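Local coordinates for haloacid dehalogenase domain protein hydrolase (Planctomyces limnophilus, PDB 4OVY), which is probably a metal-dependent phosphatase of the haloacid dehalogenase superfamily, with calcium bound in its acidic site, at residues 188-193 against 199-204; 114-119 against 168-173; 98-103 against 184-189; 78-83 against 103-108. One frame throughout, in Å; residues are numbered along the deposited sequence.

Overall arrangement
All four contacts lie within the haloacid dehalogenase-like region of the chain. Along the sequence contact 4 (78-83 with 103-108) closes first, contact 3 (98-103 with 184-189) crosses it, contact 2 (114-119 with 168-173) falls within the span of contact 3, and contact 1 (188-193 with 199-204) follows. Helix 95-106 serves contacts 3 and 4, whose centres are about 11 Å apart, and strand 183-195 serves contacts 1 and 3, about 14 Å apart. Phe115, Thr103 and Arg203 tie the group together. Helix 95-106 thus packs on strand 183-195 and on segment 78-83, helix 112-125 packs on the turn at Pro170, and the hairpin end of the strand meets the second subunit.

Contact 1 of 4, residues 188-193 against 199-204; sequences VKLKYE and PVLVRL
Leu190 and Leu201 meet almost at right angles on one face of this antiparallel hairpin, with CD1 of Leu190 4.1 Å from CB of Leu201. Farther along this face CD1 of Leu201 lies at the edge of the Tyr192 ring, whose other end runs beside Pro199, pointing the same way, with CE1 3.8 Å from CB of Pro199. The ring reaches the proline because CG of Tyr192 is anti to the backbone N (chi1 178°). Beneath the side chains, Lys191 and Val202 form a hydrogen-bonded pair: the N of Val202 donates to O of Lys191 at 2.8 Å, and the N of Lys191 returns a bond to O of Val202. Glu193 and Val200 repeat the pattern. At the Val188 end, CG2 of Val188 sits 3.8 Å above the Arg203 guanidinium plane, over its centre. On the opposite face CG of Glu193 rests 3.8 Å from CG2 of Val202, while its carboxylate pairs with Arg195 and, more weakly, with NZ of Lys191. The Tyr192 hydroxyl bonds to Glu243 of the second subunit; a leucine here would probably leave that carboxylate without its mate and uncover Pro199. Arg203 turns back to helix 95-106 and to Phe115 of helix 112-125, so the hairpin joins these helices to the dimer interface.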
# COMPACT_ATOMS: atom_id res chain seq x y z
N VAL A 188 -13.48 2.41 1.99
CA VAL A 188 -14.10 2.94 3.21
C VAL A 188 -13.14 2.74 4.37
O VAL A 188 -12.18 1.96 4.27
CB VAL A 188 -15.43 2.24 3.55
CG1 VAL A 188 -16.42 2.40 2.41
CG2 VAL A 188 -15.23 0.76 3.90
N LYS A 189 -13.40 3.44 5.47
CA LYS A 189 -12.60 3.27 6.67
C LYS A 189 -12.93 1.94 7.36
O LYS A 189 -14.03 1.40 7.21
CB LYS A 189 -12.82 4.42 7.65
CG LYS A 189 -12.27 5.75 7.14
CD LYS A 189 -12.26 6.79 8.24
CE LYS A 189 -12.01 8.19 7.69
NZ LYS A 189 -10.67 8.29 7.07
N LEU A 190 -11.93 1.42 8.07
CA LEU A 190 -12.07 0.20 8.86
C LEU A 190 -11.85 0.49 10.34
O LEU A 190 -11.17 1.45 10.69
CB LEU A 190 -11.06 -0.84 8.41
CG LEU A 190 -11.19 -1.34 6.98
CD1 LEU A 190 -10.02 -2.26 6.64
CD2 LEU A 190 -12.53 -2.05 6.77
N LYS A 191 -12.40 -0.37 11.18
CA LYS A 191 -12.19 -0.31 12.63
C LYS A 191 -11.80 -1.71 13.11
O LYS A 191 -12.40 -2.69 12.68
CB LYS A 191 -13.48 0.16 13.31
CG LYS A 191 -13.47 0.10 14.83
CD LYS A 191 -14.83 0.45 15.44
CE LYS A 191 -15.91 -0.56 15.07
NZ LYS A 191 -17.21 -0.35 15.79
N TYR A 192 -10.80 -1.79 13.98
CA TYR A 192 -10.37 -3.06 14.57
C TYR A 192 -11.20 -3.36 15.81
O TYR A 192 -11.36 -2.51 16.68
CB TYR A 192 -8.90 -2.98 14.97
CG TYR A 192 -8.33 -4.21 15.65
CD1 TYR A 192 -7.94 -5.32 14.91
CD2 TYR A 192 -8.13 -4.24 17.03
CE1 TYR A 192 -7.38 -6.43 15.52
CE2 TYR A 192 -7.58 -5.35 17.65
CZ TYR A 192 -7.21 -6.45 16.88
OH TYR A 192 -6.65 -7.55 17.50
N GLU A 193 -11.70 -4.59 15.91
CA GLU A 193 -12.30 -5.06 17.16
C GLU A 193 -12.22 -6.58 17.24
O GLU A 193 -11.78 -7.23 16.30
CB GLU A 193 -13.74 -4.57 17.31
CG GLU A 193 -14.70 -5.08 16.25
CD GLU A 193 -16.12 -4.58 16.44
OE1 GLU A 193 -16.32 -3.43 16.90
OE2 GLU A 193 -17.06 -5.34 16.11
N PRO A 199 -10.11 -11.49 16.33
CA PRO A 199 -9.78 -10.17 15.79
C PRO A 199 -10.28 -9.97 14.36
O PRO A 199 -10.02 -10.81 13.49
CB PRO A 199 -8.24 -10.13 15.85
CG PRO A 199 -7.86 -11.21 16.81
CD PRO A 199 -8.90 -12.27 16.65
N VAL A 200 -10.99 -8.87 14.12
CA VAL A 200 -11.56 -8.59 12.81
C VAL A 200 -11.41 -7.11 12.47
O VAL A 200 -11.20 -6.27 13.35
CB VAL A 200 -13.06 -8.95 12.73
CG1 VAL A 200 -13.29 -10.42 13.05
CG2 VAL A 200 -13.90 -8.06 13.65
N LEU A 201 -11.52 -6.81 11.18
CA LEU A 201 -11.68 -5.43 10.71
C LEU A 201 -13.11 -5.27 10.24
O LEU A 201 -13.60 -6.09 9.45
CB LEU A 201 -10.72 -5.10 9.56
CG LEU A 201 -9.26 -4.78 9.89
CD1 LEU A 201 -9.11 -3.75 11.00
CD2 LEU A 201 -8.48 -6.04 10.23
N VAL A 202 -13.75 -4.21 10.72
CA VAL A 202 -15.15 -3.92 10.44
C VAL A 202 -15.24 -2.70 9.53
O VAL A 202 -14.58 -1.68 9.77
CB VAL A 202 -15.92 -3.65 11.75
CG1 VAL A 202 -17.37 -3.26 11.47
CG2 VAL A 202 -15.85 -4.87 12.64
N ARG A 203 -16.08 -2.80 8.51
CA ARG A 203 -16.32 -1.70 7.57
C ARG A 203 -17.18 -0.60 8.21
O ARG A 203 -18.22 -0.87 8.81
CB ARG A 203 -17.01 -2.22 6.32
CG ARG A 203 -16.20 -3.23 5.52
CD ARG A 203 -17.06 -3.86 4.44
NE ARG A 203 -17.72 -2.83 3.64
CZ ARG A 203 -17.24 -2.28 2.54
NH1 ARG A 203 -16.07 -2.65 2.02
NH2 ARG A 203 -17.95 -1.33 1.93
N LEU A 204 -16.74 0.64 8.06
CA LEU A 204 -17.48 1.80 8.56
C LEU A 204 -18.26 2.49 7.44
O LEU A 204 -17.97 2.30 6.26
CB LEU A 204 -16.51 2.79 9.20
CG LEU A 204 -15.64 2.25 10.34
CD1 LEU A 204 -14.75 3.35 10.87
CD2 LEU A 204 -16.50 1.66 11.45

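Contact 2 of 4, residues 114-119 against 168-173; sequences EFENIV and MRPWAK
Val119 and Pro170 form the close part of this small contact, in which one proline ring is set against one side of helix 112-125. CG1 of Val119 comes within 3.8 Å of CG of Pro170, and the two side chains cross at about a right angle. The methyl is brought there by its torsion: CG1 stands anti to the backbone N (chi1 169°), while the second methyl, CG2, is turned back over the rim of the Phe115 ring, 3.6 Å above its plane. Val119 thus fills the space between a neighbour one turn earlier in its own helix and the proline opposite. No hydrogen bond links the two segments; the junction is purely van der Waals.

Glu116 makes the looser side, one turn back along the helix. Its CG lies 4.0 Å from CG of Pro170, the two side chains sliding past each other in opposite directions. Beyond CG the extended chain runs on past the proline ring, and its carboxylate makes no close contact there; CG does the touching. Glu116 and Pro170 both remain partly exposed, whereas Val119 is buried.

Pro170 belongs to the turn between helix 165-168 and helix 172-176, and Trp171 behind it takes the N-cap position of the latter. The proline also touches Thr120 and Trp171 touches Ile123. The turn after strand 156-161 is thereby seated against helix 112-125, while helix 55-67 meets Val119 through Phe59.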
# COMPACT_ATOMS: atom_id res chain seq x y z
N GLU A 114 -16.53 -10.90 5.63
CA GLU A 114 -17.93 -11.04 5.24
C GLU A 114 -18.17 -10.39 3.88
O GLU A 114 -18.82 -10.98 3.00
CB GLU A 114 -18.84 -10.46 6.34
CG GLU A 114 -18.91 -11.38 7.55
CD GLU A 114 -19.50 -10.78 8.82
OE1 GLU A 114 -19.67 -9.55 8.94
OE2 GLU A 114 -19.77 -11.58 9.73
N PHE A 115 -17.61 -9.19 3.68
CA PHE A 115 -17.74 -8.49 2.41
C PHE A 115 -17.07 -9.28 1.28
O PHE A 115 -17.64 -9.42 0.20
CB PHE A 115 -17.16 -7.09 2.50
CG PHE A 115 -17.36 -6.28 1.26
CD1 PHE A 115 -18.62 -5.78 0.94
CD2 PHE A 115 -16.31 -6.04 0.38
CE1 PHE A 115 -18.83 -5.04 -0.22
CE2 PHE A 115 -16.51 -5.31 -0.77
CZ PHE A 115 -17.77 -4.81 -1.08
N GLU A 116 -15.87 -9.80 1.53
CA GLU A 116 -15.16 -10.63 0.55
C GLU A 116 -16.00 -11.81 0.10
O GLU A 116 -16.11 -12.08 -1.09
CB GLU A 116 -13.81 -11.11 1.11
CG GLU A 116 -13.07 -12.06 0.17
CD GLU A 116 -11.72 -12.52 0.69
OE1 GLU A 116 -11.11 -13.39 0.03
OE2 GLU A 116 -11.25 -12.02 1.72
N ASN A 117 -16.61 -12.52 1.06
CA ASN A 117 -17.50 -13.65 0.73
C ASN A 117 -18.67 -13.26 -0.16
O ASN A 117 -19.04 -13.99 -1.08
CB ASN A 117 -18.02 -14.31 2.01
CG ASN A 117 -16.93 -15.05 2.78
OD1 ASN A 117 -15.88 -15.39 2.24
ND2 ASN A 117 -17.20 -15.32 4.06
N ILE A 118 -19.25 -12.10 0.12
CA ILE A 118 -20.34 -11.56 -0.69
C ILE A 118 -19.88 -11.27 -2.13
O ILE A 118 -20.55 -11.66 -3.09
CB ILE A 118 -20.95 -10.29 -0.03
CG1 ILE A 118 -21.80 -10.72 1.17
CG2 ILE A 118 -21.79 -9.50 -1.02
CD1 ILE A 118 -22.20 -9.61 2.10
N VAL A 119 -18.75 -10.59 -2.27
CA VAL A 119 -18.18 -10.31 -3.58
C VAL A 119 -17.85 -11.60 -4.35
O VAL A 119 -18.16 -11.73 -5.53
CB VAL A 119 -16.90 -9.46 -3.47
CG1 VAL A 119 -16.16 -9.39 -4.80
CG2 VAL A 119 -17.24 -8.05 -2.99
N MSE A 168 -12.15 -5.76 -5.96
CA MSE A 168 -11.19 -6.38 -6.89
C MSE A 168 -10.30 -7.41 -6.24
O MSE A 168 -9.93 -8.42 -6.86
CB MSE A 168 -10.30 -5.29 -7.50
CG MSE A 168 -11.12 -4.33 -8.36
SE MSE A 168 -9.97 -2.91 -9.10
CE MSE A 168 -9.65 -1.88 -7.45
N ARG A 169 -9.96 -7.19 -4.98
CA ARG A 169 -8.98 -8.04 -4.28
C ARG A 169 -9.31 -9.53 -4.18
O ARG A 169 -8.39 -10.35 -4.19
CB ARG A 169 -8.67 -7.50 -2.89
CG ARG A 169 -7.60 -6.42 -2.90
CD ARG A 169 -7.42 -5.78 -1.54
NE ARG A 169 -6.17 -5.05 -1.45
CZ ARG A 169 -5.84 -4.21 -0.47
NH1 ARG A 169 -6.69 -3.94 0.52
NH2 ARG A 169 -4.66 -3.63 -0.48
N PRO A 170 -10.60 -9.90 -4.07
CA PRO A 170 -10.91 -11.32 -3.95
C PRO A 170 -10.50 -12.20 -5.14
O PRO A 170 -10.26 -13.39 -4.96
CB PRO A 170 -12.43 -11.34 -3.77
CG PRO A 170 -12.76 -10.00 -3.21
CD PRO A 170 -11.79 -9.06 -3.85
N TRP A 171 -10.41 -11.62 -6.34
CA TRP A 171 -10.20 -12.39 -7.57
C TRP A 171 -9.01 -11.94 -8.44
O TRP A 171 -8.65 -12.65 -9.39
CB TRP A 171 -11.49 -12.38 -8.40
CG TRP A 171 -12.03 -11.01 -8.66
CD1 TRP A 171 -12.92 -10.32 -7.89
CD2 TRP A 171 -11.70 -10.16 -9.75
NE1 TRP A 171 -13.17 -9.08 -8.43
CE2 TRP A 171 -12.43 -8.95 -9.58
CE3 TRP A 171 -10.85 -10.28 -10.86
CZ2 TRP A 171 -12.34 -7.89 -10.47
CZ3 TRP A 171 -10.77 -9.22 -11.75
CH2 TRP A 171 -11.51 -8.04 -11.55
N ALA A 172 -8.41 -10.80 -8.12
CA ALA A 172 -7.38 -10.21 -9.00
C ALA A 172 -6.12 -11.08 -9.12
O ALA A 172 -5.45 -11.07 -10.16
CB ALA A 172 -7.02 -8.80 -8.54
N LYS A 173 -5.78 -11.82 -8.06
CA LYS A 173 -4.60 -12.67 -8.11
C LYS A 173 -4.82 -13.82 -9.07
O LYS A 173 -3.97 -14.06 -9.93
CB LYS A 173 -4.22 -13.20 -6.73
CG LYS A 173 -2.78 -13.71 -6.68
CD LYS A 173 -2.52 -14.42 -5.37
CE LYS A 173 -2.89 -15.89 -5.44
NZ LYS A 173 -1.72 -16.71 -5.87

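Contact 3 of 4, residues 98-103 against 184-189; sequences GLTELT and IGSSVK. With EDO (1,2-ethanediol), chain D.
Thr100 faces Ser186 from helix 95-106, its OG1 3.3 Å from the CB of the serine. The threonine is turned so that OG1 lies beside its backbone N (chi1 -74°) and CG2 lies anti to that N; the hydroxyl oxygen therefore rests on CB of Ser186 while the methyl looks along the strand, 4.2 Å from O of Ser187 and farther from CG1 of Val188. The Ser186 hydroxyl is directed elsewhere, to O of Gly162 and N of Asp211. Ser187, next on the strand, has its CB directed away from the helix. With OG between the backbone N and the carbonyl carbon (chi1 58°), it donates to O2 of a 1,2-ethanediol, probably from the crystallisation liquor, at 2.6 Å. The same O2 donates to O of Gly185, and N of Gly185 donates to O1 of the diol at 3.1 Å. One turn along the helix from Leu99, OG1 of Thr103 joins its own N on O of Leu99, the two arriving from opposite faces of the carbonyl plane. Helix and strand meet without a hydrogen bond between them: small side chains permit the close approach, and the serine hydroxyls are satisfied elsewhere, Ser187 OG also by Asn208 ND2.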
# COMPACT_ATOMS: atom_id res chain seq x y z
N GLY A 98 -19.49 8.24 -6.05
CA GLY A 98 -20.86 7.74 -5.86
C GLY A 98 -20.94 6.23 -5.75
O GLY A 98 -21.71 5.68 -4.96
N LEU A 99 -20.16 5.54 -6.57
CA LEU A 99 -20.10 4.08 -6.53
C LEU A 99 -19.59 3.55 -5.18
O LEU A 99 -20.16 2.61 -4.62
CB LEU A 99 -19.21 3.58 -7.68
CG LEU A 99 -18.90 2.09 -7.74
CD1 LEU A 99 -20.18 1.29 -7.91
CD2 LEU A 99 -17.93 1.82 -8.88
N THR A 100 -18.52 4.14 -4.66
CA THR A 100 -18.01 3.72 -3.36
C THR A 100 -18.97 4.15 -2.23
O THR A 100 -19.17 3.38 -1.30
CB THR A 100 -16.55 4.16 -3.14
OG1 THR A 100 -15.70 3.33 -3.95
CG2 THR A 100 -16.11 3.99 -1.70
N GLU A 101 -19.59 5.32 -2.34
CA GLU A 101 -20.60 5.72 -1.35
C GLU A 101 -21.80 4.76 -1.32
O GLU A 101 -22.32 4.45 -0.25
CB GLU A 101 -21.08 7.15 -1.59
CG GLU A 101 -20.04 8.20 -1.23
CD GLU A 101 -20.45 9.61 -1.59
OE1 GLU A 101 -21.16 9.82 -2.58
OE2 GLU A 101 -20.02 10.53 -0.86
N LEU A 102 -22.24 4.31 -2.50
CA LEU A 102 -23.35 3.38 -2.59
C LEU A 102 -22.97 2.04 -1.94
O LEU A 102 -23.76 1.46 -1.19
CB LEU A 102 -23.77 3.18 -4.05
CG LEU A 102 -24.87 2.18 -4.36
CD1 LEU A 102 -26.15 2.54 -3.61
CD2 LEU A 102 -25.14 2.13 -5.86
N THR A 103 -21.76 1.57 -2.22
CA THR A 103 -21.27 0.33 -1.64
C THR A 103 -21.07 0.48 -0.13
O THR A 103 -21.41 -0.42 0.65
CB THR A 103 -19.95 -0.11 -2.32
OG1 THR A 103 -20.15 -0.16 -3.74
CG2 THR A 103 -19.51 -1.46 -1.82
N ILE A 184 -4.63 -1.03 -5.82
CA ILE A 184 -4.92 0.27 -5.24
C ILE A 184 -6.29 0.68 -5.77
O ILE A 184 -6.55 0.58 -6.97
CB ILE A 184 -3.86 1.31 -5.63
CG1 ILE A 184 -2.51 0.93 -5.02
CG2 ILE A 184 -4.24 2.71 -5.18
CD1 ILE A 184 -1.34 1.72 -5.59
N GLY A 185 -7.16 1.12 -4.87
CA GLY A 185 -8.51 1.46 -5.25
C GLY A 185 -9.16 2.41 -4.27
O GLY A 185 -8.51 2.93 -3.35
N SER A 186 -10.45 2.64 -4.46
CA SER A 186 -11.22 3.44 -3.51
C SER A 186 -11.57 2.57 -2.31
O SER A 186 -11.65 1.35 -2.43
CB SER A 186 -12.48 3.99 -4.17
OG SER A 186 -12.16 4.87 -5.23
N SER A 187 -11.79 3.19 -1.16
CA SER A 187 -12.02 2.43 0.07
C SER A 187 -12.88 3.18 1.09
O SER A 187 -13.01 4.41 1.05
CB SER A 187 -10.67 2.06 0.70
OG SER A 187 -9.88 3.21 0.98
N VAL A 188 -13.48 2.41 1.99
CA VAL A 188 -14.10 2.94 3.21
C VAL A 188 -13.14 2.74 4.37
O VAL A 188 -12.18 1.96 4.27
CB VAL A 188 -15.43 2.24 3.55
CG1 VAL A 188 -16.42 2.40 2.41
CG2 VAL A 188 -15.23 0.76 3.90
N LYS A 189 -13.40 3.44 5.47
CA LYS A 189 -12.60 3.27 6.67
C LYS A 189 -12.93 1.94 7.36
O LYS A 189 -14.03 1.40 7.21
CB LYS A 189 -12.82 4.42 7.65
CG LYS A 189 -12.27 5.75 7.14
CD LYS A 189 -12.26 6.79 8.24
CE LYS A 189 -12.01 8.19 7.69
NZ LYS A 189 -10.67 8.29 7.07
C1 EDO D . -5.79 3.35 -1.82
O1 EDO D . -5.77 1.97 -2.20
C2 EDO D . -6.65 3.58 -0.57
O2 EDO D . -8.00 3.14 -0.77

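Contact 4 of 4, residues 78-83 against 103-108; sequences EPFRAV and TMATHA
Phe80 and Thr106 mark the nearest backbone approach of the two segments, with their CA atoms still 10.3 Å apart, so one long side chain must bridge them. Segment 78-83 starts with a cis peptide before Pro79, which occupies the N-cap position of helix 80-84; N of Val83 bonds back to O of Pro79. Segment 103-108 continues helix 95-106 from Thr103, whose O receives both N of Thr106 and ND1 of His107. The imidazole bond is 3.1 Å long, lies in the carbonyl plane on a lone pair, and leaves the ring almost in plane.

The bridging group is the Phe80 ring, held beside the backbone N (chi1 -54°) and directed at the other helix. It meets that helix by its edge: CE1 lies 3.9 Å from CG2 of Thr106, and CZ 4.3 Å from CB of Ala105. The hydroxyl of Thr106 bonds to O of Leu102, which leaves its methyl for the ring. OE2 of Glu78 takes NE of Arg81 on its syn lone pair at 2.7 Å, a salt bridge in the guanidinium plane, from just before the N-cap to the first turn.

Phe80 also stacks on Trp74 and packs against Val64 and Leu102. The arrangement is plain helix-to-helix packing in a helical part inserted between the first strand, 38-41, and strand 156-161, the position of the C1 cap in haloacid dehalogenase-type folds.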
# COMPACT_ATOMS: atom_id res chain seq x y z
N GLU A 78 -32.35 8.92 -3.41
CA GLU A 78 -31.33 8.66 -4.45
C GLU A 78 -30.03 8.25 -3.78
O GLU A 78 -29.75 8.67 -2.65
CB GLU A 78 -31.10 9.91 -5.31
CG GLU A 78 -32.30 10.39 -6.10
CD GLU A 78 -32.81 9.38 -7.12
OE1 GLU A 78 -32.10 8.39 -7.42
OE2 GLU A 78 -33.94 9.58 -7.63
N PRO A 79 -29.21 7.44 -4.46
CA PRO A 79 -29.38 6.87 -5.80
C PRO A 79 -30.18 5.56 -5.82
O PRO A 79 -30.30 4.93 -6.86
CB PRO A 79 -27.94 6.60 -6.24
CG PRO A 79 -27.25 6.25 -4.97
CD PRO A 79 -27.91 7.06 -3.88
N PHE A 80 -30.71 5.16 -4.67
CA PHE A 80 -31.41 3.87 -4.55
C PHE A 80 -32.64 3.81 -5.44
O PHE A 80 -32.91 2.78 -6.05
CB PHE A 80 -31.78 3.61 -3.09
CG PHE A 80 -30.61 3.70 -2.16
CD1 PHE A 80 -29.73 2.63 -2.03
CD2 PHE A 80 -30.36 4.86 -1.45
CE1 PHE A 80 -28.64 2.72 -1.19
CE2 PHE A 80 -29.27 4.96 -0.60
CZ PHE A 80 -28.41 3.88 -0.47
N ARG A 81 -33.36 4.93 -5.53
CA ARG A 81 -34.51 5.06 -6.43
C ARG A 81 -34.11 4.71 -7.87
O ARG A 81 -34.75 3.88 -8.52
CB ARG A 81 -35.07 6.49 -6.35
CG ARG A 81 -36.42 6.72 -7.03
CD ARG A 81 -36.33 6.82 -8.55
NE ARG A 81 -35.25 7.69 -9.00
CZ ARG A 81 -34.80 7.77 -10.26
NH1 ARG A 81 -33.81 8.59 -10.55
NH2 ARG A 81 -35.34 7.03 -11.23
N ALA A 82 -33.04 5.34 -8.34
CA ALA A 82 -32.52 5.07 -9.69
C ALA A 82 -32.17 3.60 -9.87
O ALA A 82 -32.44 3.01 -10.92
CB ALA A 82 -31.30 5.94 -9.97
N VAL A 83 -31.57 3.00 -8.84
CA VAL A 83 -31.19 1.58 -8.90
C VAL A 83 -32.43 0.70 -9.03
O VAL A 83 -32.50 -0.17 -9.90
CB VAL A 83 -30.37 1.16 -7.66
CG1 VAL A 83 -30.08 -0.34 -7.69
CG2 VAL A 83 -29.08 1.95 -7.55
N THR A 103 -21.76 1.57 -2.22
CA THR A 103 -21.27 0.33 -1.64
C THR A 103 -21.07 0.48 -0.13
O THR A 103 -21.41 -0.42 0.65
CB THR A 103 -19.95 -0.11 -2.32
OG1 THR A 103 -20.15 -0.16 -3.74
CG2 THR A 103 -19.51 -1.46 -1.82
N MSE A 104 -20.55 1.64 0.28
CA MSE A 104 -20.34 1.98 1.69
C MSE A 104 -21.64 1.92 2.46
O MSE A 104 -21.70 1.33 3.53
CB MSE A 104 -19.76 3.40 1.77
CG MSE A 104 -19.61 3.97 3.18
SE MSE A 104 -19.39 5.93 3.07
CE MSE A 104 -21.24 6.44 2.63
N ALA A 105 -22.69 2.54 1.91
CA ALA A 105 -23.96 2.64 2.62
C ALA A 105 -24.68 1.30 2.77
O ALA A 105 -25.53 1.16 3.65
CB ALA A 105 -24.88 3.65 1.93
N THR A 106 -24.34 0.33 1.93
CA THR A 106 -25.04 -0.95 1.88
C THR A 106 -24.28 -2.10 2.51
O THR A 106 -24.82 -3.20 2.62
CB THR A 106 -25.41 -1.32 0.43
OG1 THR A 106 -24.26 -1.23 -0.42
CG2 THR A 106 -26.49 -0.38 -0.10
N HIS A 107 -23.03 -1.87 2.94
CA HIS A 107 -22.22 -2.92 3.55
C HIS A 107 -21.47 -2.50 4.82
O HIS A 107 -20.49 -3.13 5.20
CB HIS A 107 -21.23 -3.44 2.52
CG HIS A 107 -21.89 -4.06 1.34
ND1 HIS A 107 -22.36 -3.32 0.28
CD2 HIS A 107 -22.20 -5.35 1.07
CE1 HIS A 107 -22.92 -4.13 -0.60
NE2 HIS A 107 -22.83 -5.37 -0.15
N ALA A 108 -21.94 -1.44 5.48
CA ALA A 108 -21.32 -0.98 6.72
C ALA A 108 -21.69 -1.93 7.86
O ALA A 108 -22.77 -2.49 7.87
CB ALA A 108 -21.77 0.43 7.05